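Thioesterase (Streptomyces coelicolor, PDB 3QMW) probably hydrolyses thioesters as an alpha/beta-hydrolase-fold thioesterase of the prodiginine biosynthetic pathway. Local coordinates at residues 30-39 with 95-106. Residues are numbered along the deposited sequence; the frame is centred on the assembly and turned at random.
Sequences PLRLVCFPYA and LTHDYALFGHSM
Asp-98 O takes two hydrogen bonds from Arg-32, whose backbone N and NE reach it from opposite faces of the carbonyl plane. The bond from Arg-32 NE to Asp-98 O, 3.0 Å long, is the straighter at 166°, and that oxygen lies in the guanidinium plane. This grip opens the pairing of strands 31-36 and 99-104, parallel neighbours in the alpha/beta-hydrolase sheet. Bends at chi2 and chi3 fold the arginine back over the turn before strand 99-104, where its guanidinium lies flat on the ring of His-97, centres 3.6 Å apart and planes at 21°, though NH1 comes too close to His-97 in the model to be trusted in detail. Arg-32 NH2 also hydrogen-bonds Pro-26 O. An alanine in place of His-97 would probably leave that guanidinium face without its stacking partner and the group freer to turn. Further along, the ladder alternates from Ala-100 N to Arg-32 O through to Phe-36 N on Phe-102 O, 2.8 Å. Leu-33 CD1 rests on Ala-100 CB on one face of the sheet; on the other, Val-34 CB meets Leu-101 CD2 at 4.0 Å. At the C-terminal end of strand 99-104 comes what is probably the nucleophile elbow: Ser-105, hydrogen-bonded to His-239, fits the nucleophile of a Ser-His-Asp triad. Beside it, Tyr-38 CD1 sits at the edge of the His-104 ring, 3.8 Å from CD2, and a water 2.6 Å from Ser-105 OG accepts a weak bond from Ala-39 N.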
# COMPACT_ATOMS: atom_id res chain seq x y z
N PRO D 30 -9.88 -8.16 12.76
CA PRO D 30 -8.85 -7.79 13.72
C PRO D 30 -8.86 -6.31 14.03
O PRO D 30 -8.83 -5.92 15.20
CB PRO D 30 -7.54 -8.16 13.01
CG PRO D 30 -7.92 -9.22 12.06
CD PRO D 30 -9.33 -8.94 11.64
N LEU D 31 -8.91 -5.50 12.97
CA LEU D 31 -9.02 -4.05 13.06
C LEU D 31 -10.21 -3.61 12.20
O LEU D 31 -10.62 -4.32 11.28
CB LEU D 31 -7.73 -3.42 12.55
CG LEU D 31 -7.56 -1.90 12.60
CD1 LEU D 31 -7.68 -1.36 14.02
CD2 LEU D 31 -6.20 -1.52 12.00
N ARG D 32 -10.77 -2.44 12.53
CA ARG D 32 -11.81 -1.80 11.72
C ARG D 32 -11.34 -0.38 11.41
O ARG D 32 -10.88 0.31 12.31
CB ARG D 32 -13.15 -1.76 12.46
CG ARG D 32 -13.86 -3.12 12.57
CD ARG D 32 -13.25 -4.05 13.67
NE ARG D 32 -13.33 -3.43 14.98
CZ ARG D 32 -14.45 -3.33 15.70
NH1 ARG D 32 -14.42 -2.74 16.87
NH2 ARG D 32 -15.61 -3.83 15.25
N LEU D 33 -11.43 0.05 10.15
CA LEU D 33 -11.05 1.42 9.79
C LEU D 33 -12.27 2.25 9.43
O LEU D 33 -12.91 2.01 8.40
CB LEU D 33 -10.04 1.43 8.64
CG LEU D 33 -9.49 2.81 8.28
CD1 LEU D 33 -8.60 3.34 9.38
CD2 LEU D 33 -8.73 2.74 6.97
N VAL D 34 -12.56 3.23 10.29
CA VAL D 34 -13.75 4.05 10.21
C VAL D 34 -13.43 5.32 9.44
O VAL D 34 -12.67 6.18 9.90
CB VAL D 34 -14.26 4.38 11.64
CG1 VAL D 34 -15.50 5.24 11.59
CG2 VAL D 34 -14.54 3.08 12.41
N CYS D 35 -14.02 5.43 8.25
CA CYS D 35 -13.62 6.42 7.27
C CYS D 35 -14.66 7.51 7.06
O CYS D 35 -15.83 7.22 6.81
CB CYS D 35 -13.35 5.70 5.95
SG CYS D 35 -12.22 4.27 6.03
N PHE D 36 -14.22 8.77 7.14
CA PHE D 36 -15.10 9.93 7.03
C PHE D 36 -14.85 10.71 5.75
O PHE D 36 -13.70 11.06 5.47
CB PHE D 36 -14.91 10.84 8.22
CG PHE D 36 -15.37 10.23 9.50
CD1 PHE D 36 -14.46 9.89 10.49
CD2 PHE D 36 -16.72 9.96 9.70
CE1 PHE D 36 -14.89 9.30 11.67
CE2 PHE D 36 -17.17 9.38 10.89
CZ PHE D 36 -16.25 9.05 11.88
N PRO D 37 -15.92 10.98 4.97
CA PRO D 37 -15.73 11.66 3.70
C PRO D 37 -15.54 13.15 3.81
O PRO D 37 -15.59 13.72 4.89
CB PRO D 37 -17.04 11.37 2.95
CG PRO D 37 -17.73 10.30 3.72
CD PRO D 37 -17.31 10.53 5.13
N TYR D 38 -15.31 13.77 2.67
CA TYR D 38 -15.11 15.21 2.62
C TYR D 38 -16.48 15.87 2.57
O TYR D 38 -17.51 15.18 2.45
CB TYR D 38 -14.25 15.62 1.42
CG TYR D 38 -14.57 14.92 0.12
CD1 TYR D 38 -13.77 13.88 -0.34
CD2 TYR D 38 -15.66 15.30 -0.64
CE1 TYR D 38 -14.06 13.22 -1.54
CE2 TYR D 38 -15.96 14.65 -1.83
CZ TYR D 38 -15.15 13.61 -2.28
OH TYR D 38 -15.45 12.95 -3.45
N ALA D 39 -16.46 17.19 2.68
CA ALA D 39 -17.66 18.01 2.57
C ALA D 39 -18.35 17.72 1.27
O ALA D 39 -17.76 17.91 0.21
CB ALA D 39 -17.30 19.48 2.63
N LEU D 95 -18.29 -1.04 17.46
CA LEU D 95 -17.15 -0.75 16.58
C LEU D 95 -16.03 -0.05 17.31
O LEU D 95 -14.92 0.06 16.78
CB LEU D 95 -17.59 0.12 15.41
CG LEU D 95 -18.51 -0.52 14.38
CD1 LEU D 95 -18.84 0.50 13.32
CD2 LEU D 95 -17.87 -1.75 13.76
N THR D 96 -16.30 0.44 18.51
CA THR D 96 -15.34 1.24 19.27
C THR D 96 -14.42 0.34 20.11
O THR D 96 -14.38 0.43 21.34
CB THR D 96 -16.09 2.25 20.14
OG1 THR D 96 -17.05 1.55 20.94
CG2 THR D 96 -16.82 3.26 19.26
N HIS D 97 -13.69 -0.54 19.42
CA HIS D 97 -12.72 -1.45 20.03
C HIS D 97 -11.86 -2.01 18.91
O HIS D 97 -12.41 -2.51 17.93
CB HIS D 97 -13.42 -2.61 20.77
CG HIS D 97 -14.09 -3.61 19.87
ND1 HIS D 97 -13.39 -4.44 19.03
CD2 HIS D 97 -15.40 -3.92 19.71
CE1 HIS D 97 -14.24 -5.21 18.37
NE2 HIS D 97 -15.46 -4.91 18.76
N ASP D 98 -10.54 -1.94 19.03
CA ASP D 98 -9.66 -2.40 17.94
C ASP D 98 -10.11 -1.73 16.62
O ASP D 98 -10.67 -2.37 15.71
CB ASP D 98 -9.66 -3.94 17.81
CG ASP D 98 -9.10 -4.64 19.05
OD1 ASP D 98 -8.25 -4.05 19.77
OD2 ASP D 98 -9.50 -5.81 19.30
N TYR D 99 -9.87 -0.42 16.56
CA TYR D 99 -10.35 0.40 15.48
C TYR D 99 -9.48 1.64 15.35
O TYR D 99 -8.70 1.96 16.25
CB TYR D 99 -11.80 0.81 15.73
CG TYR D 99 -11.96 1.88 16.79
CD1 TYR D 99 -11.69 1.61 18.13
CD2 TYR D 99 -12.40 3.16 16.46
CE1 TYR D 99 -11.83 2.59 19.11
CE2 TYR D 99 -12.56 4.15 17.43
CZ TYR D 99 -12.27 3.86 18.76
OH TYR D 99 -12.42 4.84 19.73
N ALA D 100 -9.60 2.32 14.21
CA ALA D 100 -8.93 3.60 14.00
C ALA D 100 -9.80 4.53 13.15
O ALA D 100 -10.86 4.13 12.66
CB ALA D 100 -7.58 3.40 13.35
N LEU D 101 -9.33 5.75 12.96
CA LEU D 101 -10.11 6.78 12.29
C LEU D 101 -9.33 7.35 11.14
O LEU D 101 -8.17 7.76 11.32
CB LEU D 101 -10.49 7.90 13.28
CG LEU D 101 -11.17 7.46 14.58
CD1 LEU D 101 -11.27 8.60 15.58
CD2 LEU D 101 -12.56 6.81 14.30
N PHE D 102 -9.96 7.35 9.96
CA PHE D 102 -9.54 8.14 8.82
C PHE D 102 -10.57 9.22 8.45
O PHE D 102 -11.77 8.94 8.38
CB PHE D 102 -9.32 7.30 7.56
CG PHE D 102 -9.05 8.14 6.36
CD1 PHE D 102 -7.78 8.65 6.13
CD2 PHE D 102 -10.08 8.55 5.53
CE1 PHE D 102 -7.54 9.50 5.05
CE2 PHE D 102 -9.83 9.40 4.46
CZ PHE D 102 -8.57 9.86 4.22
N GLY D 103 -10.09 10.43 8.18
CA GLY D 103 -10.95 11.46 7.64
C GLY D 103 -10.21 12.35 6.66
O GLY D 103 -9.05 12.66 6.87
N HIS D 104 -10.87 12.76 5.61
CA HIS D 104 -10.26 13.66 4.68
C HIS D 104 -10.98 14.98 4.74
O HIS D 104 -12.14 15.03 4.53
CB HIS D 104 -10.35 13.12 3.28
CG HIS D 104 -9.81 14.04 2.24
ND1 HIS D 104 -8.48 14.36 2.16
CD2 HIS D 104 -10.40 14.68 1.22
CE1 HIS D 104 -8.29 15.20 1.18
NE2 HIS D 104 -9.44 15.42 0.59
N SER D 105 -10.28 16.06 4.98
CA SER D 105 -10.92 17.34 4.99
C SER D 105 -11.99 17.36 6.07
O SER D 105 -11.74 17.04 7.19
CB SER D 105 -11.50 17.62 3.62
OG SER D 105 -11.70 18.99 3.43
N MET D 106 -13.17 17.81 5.75
CA MET D 106 -14.23 17.87 6.71
C MET D 106 -14.26 16.60 7.52
O MET D 106 -14.55 16.65 8.69
CB MET D 106 -15.56 18.16 6.03
CG MET D 106 -16.73 18.29 6.93
SD MET D 106 -17.49 16.72 7.19
CE MET D 106 -19.16 17.15 7.37
O HOH W 1 -14.20 19.59 3.21